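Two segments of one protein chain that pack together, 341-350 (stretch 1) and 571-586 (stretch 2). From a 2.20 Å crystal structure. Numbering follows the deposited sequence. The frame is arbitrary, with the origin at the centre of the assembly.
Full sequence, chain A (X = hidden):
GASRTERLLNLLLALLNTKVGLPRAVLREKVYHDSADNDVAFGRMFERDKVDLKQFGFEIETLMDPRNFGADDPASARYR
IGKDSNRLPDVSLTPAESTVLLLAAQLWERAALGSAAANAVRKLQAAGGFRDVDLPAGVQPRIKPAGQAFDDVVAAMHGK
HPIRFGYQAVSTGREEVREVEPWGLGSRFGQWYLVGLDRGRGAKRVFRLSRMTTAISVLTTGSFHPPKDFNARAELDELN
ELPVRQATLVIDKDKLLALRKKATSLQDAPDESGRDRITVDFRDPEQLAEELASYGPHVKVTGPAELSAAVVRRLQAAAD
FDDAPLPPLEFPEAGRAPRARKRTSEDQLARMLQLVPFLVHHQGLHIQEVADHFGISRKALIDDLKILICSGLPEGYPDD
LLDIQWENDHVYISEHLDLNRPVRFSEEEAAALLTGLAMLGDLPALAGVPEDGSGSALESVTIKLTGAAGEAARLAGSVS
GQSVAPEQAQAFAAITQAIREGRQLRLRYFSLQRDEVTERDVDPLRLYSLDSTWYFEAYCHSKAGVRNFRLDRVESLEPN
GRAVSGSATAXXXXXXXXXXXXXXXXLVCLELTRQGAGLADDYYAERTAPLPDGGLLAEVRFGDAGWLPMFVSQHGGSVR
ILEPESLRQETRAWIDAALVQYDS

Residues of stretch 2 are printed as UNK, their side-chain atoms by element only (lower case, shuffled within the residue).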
ATOM      1  N   ARG A 341       3.244  -5.299  15.372  1.00 44.44           N
ATOM      2  CA  ARG A 341       2.127  -4.509  14.852  1.00 41.49           C
ATOM      3  C   ARG A 341       0.883  -5.377  14.719  1.00 43.26           C
ATOM      4  O   ARG A 341       0.957  -6.494  14.204  1.00 44.93           O
ATOM      5  CB  ARG A 341       2.511  -3.936  13.479  1.00 38.69           C
ATOM      6  CG  ARG A 341       1.404  -3.126  12.765  1.00 34.56           C
ATOM      7  CD  ARG A 341       1.920  -2.674  11.328  1.00 31.72           C
ATOM      8  NE  ARG A 341       3.107  -1.850  11.536  1.00 40.40           N
ATOM      9  CZ  ARG A 341       4.073  -1.719  10.627  1.00 40.63           C
ATOM     10  NH1 ARG A 341       3.964  -2.354   9.476  1.00 38.20           N
ATOM     11  NH2 ARG A 341       5.141  -0.946  10.862  1.00 40.58           N
ATOM     12  N   LYS A 342      -0.264  -4.856  15.183  1.00 43.08           N
ATOM     13  CA  LYS A 342      -1.549  -5.550  15.040  1.00 44.76           C
ATOM     14  C   LYS A 342      -2.159  -5.272  13.670  1.00 41.55           C
ATOM     15  O   LYS A 342      -1.897  -4.242  13.049  1.00 39.82           O
ATOM     16  CB  LYS A 342      -2.563  -5.112  16.113  1.00 47.63           C
ATOM     17  CG  LYS A 342      -2.163  -5.340  17.536  1.00 55.06           C
ATOM     18  CD  LYS A 342      -3.410  -5.274  18.455  1.00 64.91           C
ATOM     19  CE  LYS A 342      -3.074  -5.539  19.922  1.00 69.82           C
ATOM     20  NZ  LYS A 342      -3.917  -4.743  20.878  1.00 73.68           N
ATOM     21  N   ARG A 343      -3.007  -6.201  13.220  1.00 43.31           N
ATOM     22  CA  ARG A 343      -3.756  -6.032  11.979  1.00 41.44           C
ATOM     23  C   ARG A 343      -4.548  -4.728  11.993  1.00 38.82           C
ATOM     24  O   ARG A 343      -5.277  -4.434  12.938  1.00 34.45           O
ATOM     25  CB  ARG A 343      -4.698  -7.217  11.763  1.00 42.75           C
ATOM     26  CG  ARG A 343      -3.973  -8.480  11.290  1.00 44.43           C
ATOM     27  CD  ARG A 343      -4.829  -9.734  11.434  1.00 42.97           C
ATOM     28  NE  ARG A 343      -3.966 -10.835  11.067  1.00 46.50           N
ATOM     29  CZ  ARG A 343      -3.718 -11.207   9.822  1.00 47.16           C
ATOM     30  NH1 ARG A 343      -4.334 -10.598   8.809  1.00 41.44           N
ATOM     31  NH2 ARG A 343      -2.880 -12.216   9.596  1.00 50.73           N
ATOM     32  N   THR A 344      -4.333  -3.921  10.974  1.00 37.84           N
ATOM     33  CA  THR A 344      -4.841  -2.555  10.981  1.00 35.33           C
ATOM     34  C   THR A 344      -6.348  -2.515  11.143  1.00 33.98           C
ATOM     35  O   THR A 344      -7.072  -3.221  10.446  1.00 37.75           O
ATOM     36  CB  THR A 344      -4.406  -1.911   9.679  1.00 39.03           C
ATOM     37  OG1 THR A 344      -2.991  -2.124   9.586  1.00 40.15           O
ATOM     38  CG2 THR A 344      -4.730  -0.379   9.664  1.00 33.19           C
ATOM     39  N   SER A 345      -6.818  -1.687  12.060  1.00 32.21           N
ATOM     40  CA  SER A 345      -8.239  -1.506  12.333  1.00 37.31           C
ATOM     41  C   SER A 345      -8.803  -0.259  11.642  1.00 36.40           C
ATOM     42  O   SER A 345      -8.089   0.593  11.135  1.00 35.18           O
ATOM     43  CB  SER A 345      -8.478  -1.371  13.844  1.00 39.69           C
ATOM     44  OG  SER A 345      -7.810  -0.210  14.311  1.00 39.68           O
ATOM     45  N   GLU A 346     -10.122  -0.156  11.670  1.00 33.89           N
ATOM     46  CA  GLU A 346     -10.784   1.052  11.173  1.00 40.50           C
ATOM     47  C   GLU A 346     -10.407   2.288  12.009  1.00 38.02           C
ATOM     48  O   GLU A 346     -10.209   3.360  11.450  1.00 33.63           O
ATOM     49  CB  GLU A 346     -12.299   0.845  11.147  1.00 35.29           C
ATOM     50  CG  GLU A 346     -12.668  -0.210  10.096  1.00 35.38           C
ATOM     51  CD  GLU A 346     -14.186  -0.374   9.876  1.00 42.49           C
ATOM     52  OE1 GLU A 346     -14.943  -0.008  10.786  1.00 44.25           O
ATOM     53  OE2 GLU A 346     -14.601  -0.810   8.792  1.00 44.03           O
ATOM     54  N   ASP A 347     -10.283   2.164  13.335  1.00 34.42           N
ATOM     55  CA  ASP A 347      -9.819   3.309  14.131  1.00 43.34           C
ATOM     56  C   ASP A 347      -8.446   3.798  13.647  1.00 38.36           C
ATOM     57  O   ASP A 347      -8.209   4.999  13.505  1.00 35.04           O
ATOM     58  CB  ASP A 347      -9.716   2.931  15.622  1.00 46.45           C
ATOM     59  CG  ASP A 347     -11.083   2.910  16.345  1.00 53.43           C
ATOM     60  OD1 ASP A 347     -12.085   3.360  15.749  1.00 54.33           O
ATOM     61  OD2 ASP A 347     -11.137   2.448  17.533  1.00 56.90           O
ATOM     62  N   GLN A 348      -7.542   2.871  13.358  1.00 34.62           N
ATOM     63  CA  GLN A 348      -6.207   3.273  12.928  1.00 35.32           C
ATOM     64  C   GLN A 348      -6.244   3.916  11.541  1.00 37.59           C
ATOM     65  O   GLN A 348      -5.540   4.904  11.279  1.00 35.10           O
ATOM     66  CB  GLN A 348      -5.269   2.055  12.955  1.00 36.16           C
ATOM     67  CG  GLN A 348      -3.838   2.357  12.592  1.00 41.74           C
ATOM     68  CD  GLN A 348      -2.916   1.185  12.914  1.00 46.04           C
ATOM     69  OE1 GLN A 348      -3.353   0.022  12.921  1.00 47.99           O
ATOM     70  NE2 GLN A 348      -1.653   1.485  13.197  1.00 44.98           N
ATOM     71  N   LEU A 349      -7.072   3.385  10.650  1.00 31.23           N
ATOM     72  CA  LEU A 349      -7.190   4.007   9.340  1.00 38.58           C
ATOM     73  C   LEU A 349      -7.768   5.400   9.454  1.00 37.14           C
ATOM     74  O   LEU A 349      -7.271   6.321   8.817  1.00 33.96           O
ATOM     75  CB  LEU A 349      -8.062   3.176   8.410  1.00 39.76           C
ATOM     76  CG  LEU A 349      -7.318   1.889   8.059  1.00 43.08           C
ATOM     77  CD1 LEU A 349      -8.390   1.036   7.581  1.00 31.46           C
ATOM     78  CD2 LEU A 349      -6.204   2.024   7.009  1.00 37.84           C
ATOM     79  N   ALA A 350      -8.805   5.566  10.280  1.00 32.42           N
ATOM     80  CA  ALA A 350      -9.399   6.883  10.441  1.00 37.57           C
ATOM     81  C   ALA A 350      -8.400   7.843  11.068  1.00 36.36           C
ATOM     82  O   ALA A 350      -8.293   8.987  10.640  1.00 37.98           O
ATOM     83  CB  ALA A 350     -10.662   6.806  11.301  1.00 34.34           C
ATOM     84  N   UNK A 571     -15.055  -7.499  23.092  1.00128.76           N
ATOM     85  CA  UNK A 571     -13.671  -7.787  22.805  1.00131.70           C
ATOM     86  C   UNK A 571     -12.892  -6.498  22.667  1.00132.06           C
ATOM     87  O   UNK A 571     -13.330  -5.422  23.082  1.00132.54           O
ATOM     88  N   UNK A 572     -11.717  -6.611  22.073  1.00131.83           N
ATOM     89  CA  UNK A 572     -10.941  -5.419  21.791  1.00133.20           C
ATOM     90  C   UNK A 572     -11.161  -5.126  20.310  1.00131.53           C
ATOM     91  O   UNK A 572     -12.060  -5.701  19.684  1.00132.41           O
ATOM     92  o   UNK A 572      -7.188  -5.646  23.921  1.00137.98           O
ATOM     93  c   UNK A 572      -8.706  -4.358  22.561  1.00136.02           C
ATOM     94  c   UNK A 572      -9.466  -5.631  22.160  1.00135.22           C
ATOM     95  n   UNK A 572      -6.381  -3.765  22.998  1.00137.28           N
ATOM     96  c   UNK A 572      -7.352  -4.647  23.220  1.00137.32           C
ATOM     97  N   UNK A 573     -10.358  -4.244  19.724  1.00127.10           N
ATOM     98  CA  UNK A 573     -10.666  -3.874  18.351  1.00122.27           C
ATOM     99  C   UNK A 573     -10.499  -5.071  17.426  1.00114.77           C
ATOM    100  O   UNK A 573      -9.824  -6.059  17.741  1.00115.24           O
ATOM    101  c   UNK A 573      -9.780  -2.719  17.863  1.00125.25           C
ATOM    102  o   UNK A 573     -11.472  -1.291  18.753  1.00128.82           O
ATOM    103  o   UNK A 573      -9.669  -0.341  17.926  1.00127.15           O
ATOM    104  c   UNK A 573     -10.348  -1.352  18.210  1.00127.23           C
ATOM    105  N   UNK A 574     -11.152  -4.988  16.280  1.00 98.81           N
ATOM    106  CA  UNK A 574     -10.877  -6.001  15.292  1.00 79.34           C
ATOM    107  C   UNK A 574     -10.326  -5.352  14.032  1.00 58.03           C
ATOM    108  O   UNK A 574     -10.404  -4.128  13.838  1.00 49.41           O
ATOM    109  c   UNK A 574     -12.097  -6.898  14.987  1.00 81.86           C
ATOM    110  c   UNK A 574     -14.276  -5.669  15.351  1.00 85.36           C
ATOM    111  c   UNK A 574     -14.752  -5.564  12.612  1.00 79.47           C
ATOM    112  c   UNK A 574     -13.329  -6.196  14.471  1.00 82.56           C
ATOM    113  c   UNK A 574     -15.678  -5.019  13.489  1.00 82.92           C
ATOM    114  c   UNK A 574     -13.591  -6.162  13.106  1.00 78.89           C
ATOM    115  c   UNK A 574     -15.447  -5.071  14.863  1.00 85.53           C
ATOM    116  N   UNK A 575      -9.694  -6.139  13.189  1.00 46.03           N
ATOM    117  CA  UNK A 575      -9.097  -5.569  11.993  1.00 38.81           C
ATOM    118  C   UNK A 575     -10.163  -4.989  11.061  1.00 39.25           C
ATOM    119  O   UNK A 575     -11.317  -5.420  11.026  1.00 38.49           O
ATOM    120  c   UNK A 575      -8.367  -6.758  11.370  1.00 34.58           C
ATOM    121  c   UNK A 575      -9.442  -7.588  13.319  1.00 40.92           C
ATOM    122  c   UNK A 575      -8.218  -7.779  12.503  1.00 35.64           C
ATOM    123  N   UNK A 576      -9.747  -3.999  10.289  1.00 34.94           N
ATOM    124  CA  UNK A 576     -10.597  -3.520   9.225  1.00 34.18           C
ATOM    125  C   UNK A 576     -10.709  -4.605   8.145  1.00 35.54           C
ATOM    126  O   UNK A 576      -9.959  -5.591   8.133  1.00 35.58           O
ATOM    127  c   UNK A 576      -9.985  -2.261   8.641  1.00 28.77           C
ATOM    128  N   UNK A 577     -11.629  -4.403   7.213  1.00 32.65           N
ATOM    129  CA  UNK A 577     -12.096  -5.500   6.387  1.00 38.87           C
ATOM    130  C   UNK A 577     -11.003  -6.125   5.515  1.00 43.15           C
ATOM    131  O   UNK A 577     -11.062  -7.330   5.243  1.00 42.62           O
ATOM    132  c   UNK A 577     -16.419  -2.128   4.652  1.00 46.58           C
ATOM    133  c   UNK A 577     -15.632  -4.373   5.331  1.00 40.53           C
ATOM    134  c   UNK A 577     -13.249  -5.023   5.515  1.00 39.90           C
ATOM    135  n   UNK A 577     -16.231  -0.808   4.598  1.00 42.46           N
ATOM    136  n   UNK A 577     -15.498  -2.920   5.218  1.00 42.92           N
ATOM    137  c   UNK A 577     -14.541  -4.975   6.256  1.00 39.02           C
ATOM    138  n   UNK A 577     -17.546  -2.655   4.162  1.00 42.89           N
ATOM    139  N   UNK A 578     -10.047  -5.341   5.011  1.00 39.73           N
ATOM    140  CA  UNK A 578      -8.979  -5.910   4.189  1.00 35.82           C
ATOM    141  C   UNK A 578      -7.844  -6.478   5.019  1.00 36.03           C
ATOM    142  O   UNK A 578      -6.807  -6.837   4.445  1.00 39.18           O
ATOM    143  c   UNK A 578      -9.632  -5.747   1.305  1.00 40.95           C
ATOM    144  c   UNK A 578      -8.847  -3.342   1.251  1.00 36.38           C
ATOM    145  c   UNK A 578      -8.393  -4.845   3.232  1.00 35.14           C
ATOM    146  c   UNK A 578      -9.379  -4.460   2.139  1.00 38.46           C
ATOM    147  N   UNK A 579      -7.961  -6.477   6.344  1.00 38.08           N
ATOM    148  CA  UNK A 579      -6.871  -6.891   7.210  1.00 37.96           C
ATOM    149  C   UNK A 579      -7.173  -8.115   8.099  1.00 38.80           C
ATOM    150  O   UNK A 579      -6.280  -8.566   8.841  1.00 38.45           O
ATOM    151  c   UNK A 579      -4.743  -2.438   5.742  1.00 34.77           C
ATOM    152  c   UNK A 579      -5.841  -4.552   7.250  1.00 36.06           C
ATOM    153  c   UNK A 579      -4.483  -4.538   6.939  1.00 37.75           C
ATOM    154  c   UNK A 579      -3.911  -3.455   6.228  1.00 35.67           C
ATOM    155  c   UNK A 579      -6.438  -5.692   8.060  1.00 35.80           C
ATOM    156  c   UNK A 579      -6.124  -2.506   6.007  1.00 33.30           C
ATOM    157  c   UNK A 579      -6.641  -3.565   6.732  1.00 33.54           C
ATOM    158  N   UNK A 580      -8.390  -8.652   8.078  1.00 38.28           N
ATOM    159  CA  UNK A 580      -8.682  -9.842   8.899  1.00 39.65           C
ATOM    160  C   UNK A 580      -7.914 -11.052   8.373  1.00 38.89           C
ATOM    161  O   UNK A 580      -7.631 -11.127   7.183  1.00 42.44           O
ATOM    162  c   UNK A 580     -10.949  -9.043   9.626  1.00 38.32           C
ATOM    163  o   UNK A 580     -10.693 -10.275   7.610  1.00 41.98           O
ATOM    164  c   UNK A 580     -10.184 -10.145   8.937  1.00 39.33           C
ATOM    165  N   UNK A 581      -7.516 -11.993   9.240  1.00 42.20           N
ATOM    166  CA  UNK A 581      -6.874 -13.219   8.724  1.00 43.38           C
ATOM    167  C   UNK A 581      -7.813 -13.898   7.748  1.00 46.84           C
ATOM    168  O   UNK A 581      -9.029 -13.886   7.944  1.00 45.15           O
ATOM    169  c   UNK A 581      -7.695 -12.045  10.705  1.00 41.58           C
ATOM    170  c   UNK A 581      -6.623 -14.081   9.971  1.00 39.00           C
ATOM    171  c   UNK A 581      -7.317 -13.449  11.062  1.00 42.65           C
ATOM    172  N   UNK A 582      -7.240 -14.386   6.631  1.00 47.84           N
ATOM    173  CA  UNK A 582      -8.004 -15.083   5.603  1.00 45.27           C
ATOM    174  C   UNK A 582      -8.188 -16.585   5.887  1.00 46.18           C
ATOM    175  O   UNK A 582      -7.358 -17.240   6.517  1.00 43.23           O
ATOM    176  N   UNK A 583      -9.304 -17.121   5.397  1.00 41.85           N
ATOM    177  CA  UNK A 583      -9.599 -18.538   5.561  1.00 42.65           C
ATOM    178  C   UNK A 583      -8.493 -19.420   4.971  1.00 48.45           C
ATOM    179  O   UNK A 583      -8.194 -20.488   5.498  1.00 48.40           O
ATOM    180  o   UNK A 583     -11.957 -20.137   7.175  1.00 56.01           O
ATOM    181  c   UNK A 583     -11.602 -20.930   6.269  1.00 54.91           C
ATOM    182  c   UNK A 583     -10.933 -18.841   4.873  1.00 38.54           C
ATOM    183  c   UNK A 583     -11.267 -20.388   4.860  1.00 50.21           C
ATOM    184  o   UNK A 583     -11.466 -22.149   6.486  1.00 61.32           O
ATOM    185  N   UNK A 584      -7.857 -18.966   3.900  1.00 50.10           N
ATOM    186  CA  UNK A 584      -6.866 -19.733   3.170  1.00 51.83           C
ATOM    187  C   UNK A 584      -5.434 -19.438   3.621  1.00 52.37           C
ATOM    188  O   UNK A 584      -4.498 -19.886   2.962  1.00 55.07           O
ATOM    189  o   UNK A 584      -9.170 -20.545   1.545  1.00 57.28           O
ATOM    190  o   UNK A 584      -8.853 -18.843   0.253  1.00 55.71           O
ATOM    191  c   UNK A 584      -6.997 -19.432   1.663  1.00 53.08           C
ATOM    192  c   UNK A 584      -8.438 -19.630   1.118  1.00 54.68           C
ATOM    193  N   UNK A 585      -5.225 -18.696   4.712  1.00 48.18           N
ATOM    194  CA  UNK A 585      -3.857 -18.378   5.094  1.00 46.15           C
ATOM    195  C   UNK A 585      -3.053 -19.653   5.370  1.00 53.71           C
ATOM    196  O   UNK A 585      -3.588 -20.665   5.816  1.00 58.58           O
ATOM    197  o   UNK A 585      -4.353 -15.218   6.993  1.00 47.95           O
ATOM    198  c   UNK A 585      -3.848 -17.487   6.330  1.00 43.41           C
ATOM    199  c   UNK A 585      -4.310 -16.021   6.039  1.00 46.39           C
ATOM    200  o   UNK A 585      -4.658 -15.678   4.880  1.00 47.43           O
ATOM    201  N   UNK A 586      -1.757 -19.608   5.082  1.00 51.69           N
ATOM    202  CA  UNK A 586      -0.834 -20.673   5.433  1.00 53.81           C
ATOM    203  C   UNK A 586       0.086 -20.135   6.526  1.00 54.03           C
ATOM    204  O   UNK A 586       0.611 -19.023   6.425  1.00 56.04           O
ATOM    205  c   UNK A 586       1.393 -21.256   4.436  1.00 65.21           C
ATOM    206  c   UNK A 586      -0.075 -21.198   4.202  1.00 60.75           C
ATOM    207  c   UNK A 586      -0.384 -20.368   3.022  1.00 61.67           C
TER
HETATM  208  O   HOH W   1      -6.956   0.200  16.732  1.00 51.65           O
HETATM  209  O   HOH W   2     -13.467  -2.058   7.036  1.00 42.28           O
HETATM  210  O   HOH W   3     -11.888  -1.976  12.753  1.00 46.41           O

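Position 571 has no side-chain atoms, and its phi/psi of 101/-163° would jam a CB against the preceding carbonyl oxygen: G571. Position 572 carries three carbons in a row, the third bearing one O and one N, an amide whose end lies near K342: Q572. At 573 two carbons end in two oxygens, one of them 3.2 Å from OD2 of D347; this short carboxylate is D573. Position 574 has one carbon and a six-carbon ring without a hydroxyl, its CA-to-CB bond pointing away from stretch 1: F574. At 575 three carbons close a ring onto the backbone N, one of them 3.6 Å from R343 CB: P575.

Position 576 has a lone CB, 3.7 Å from E346 CG and 3.8 Å from L349 CD1: A576. At 577 three carbons, a nitrogen and a carbon with two more nitrogens make a guanidinium: R577. Its NE lies 4.2 Å from E346 OE2, but the oxygen is well out of the guanidinium plane; water 2 bridges the two side chains, donating to E346 OE2 (2.4 Å) and accepting from R577 NE (2.9 Å). Position 578 has four carbons forked at the second and touches nothing on stretch 1: L578. At 579 a six-carbon ring without a hydroxyl follows CB, and T344 CB sits 3.7 Å from its centroid, 7° off the normal: F579.

Position 580 has a CB carrying one oxygen and one carbon: T580. Position 581 closes three carbons onto its N, one of them 3.8 Å from R343 CD: P581. Position 582 is bare, and an ideal CB would lie 2.8 Å from a side-chain oxygen of 585: G582. Position 583, three carbons ending in two oxygens, is E583; 584, two carbons ending likewise, is D584. Position 585 repeats that short carboxylate, and one oxygen accepts from G582 N at 3.0 Å: D585. At 586 CB carries two carbons: V586.

Two direct hydrogen bonds anchor the contact. A576 N donates to T344 O (2.8 Å, 164°), and R343 NH1 donates to F579 O (2.8 Å, 164°), which lies near the guanidinium plane. T344 covers a face of the F579 ring, and L349 CD1 reaches A576 CB. Water 3 links E346 N to F574 O, at 2.8 Å from each. Water 1, 2.6 Å from S345 OG, donates to D573 OD2 at 3.0 Å. S345 OG also caps the helix, accepting from Q348 N at 3.2 Å.

Stretch 2 571-586: GQDFPARLFTPGEDDV
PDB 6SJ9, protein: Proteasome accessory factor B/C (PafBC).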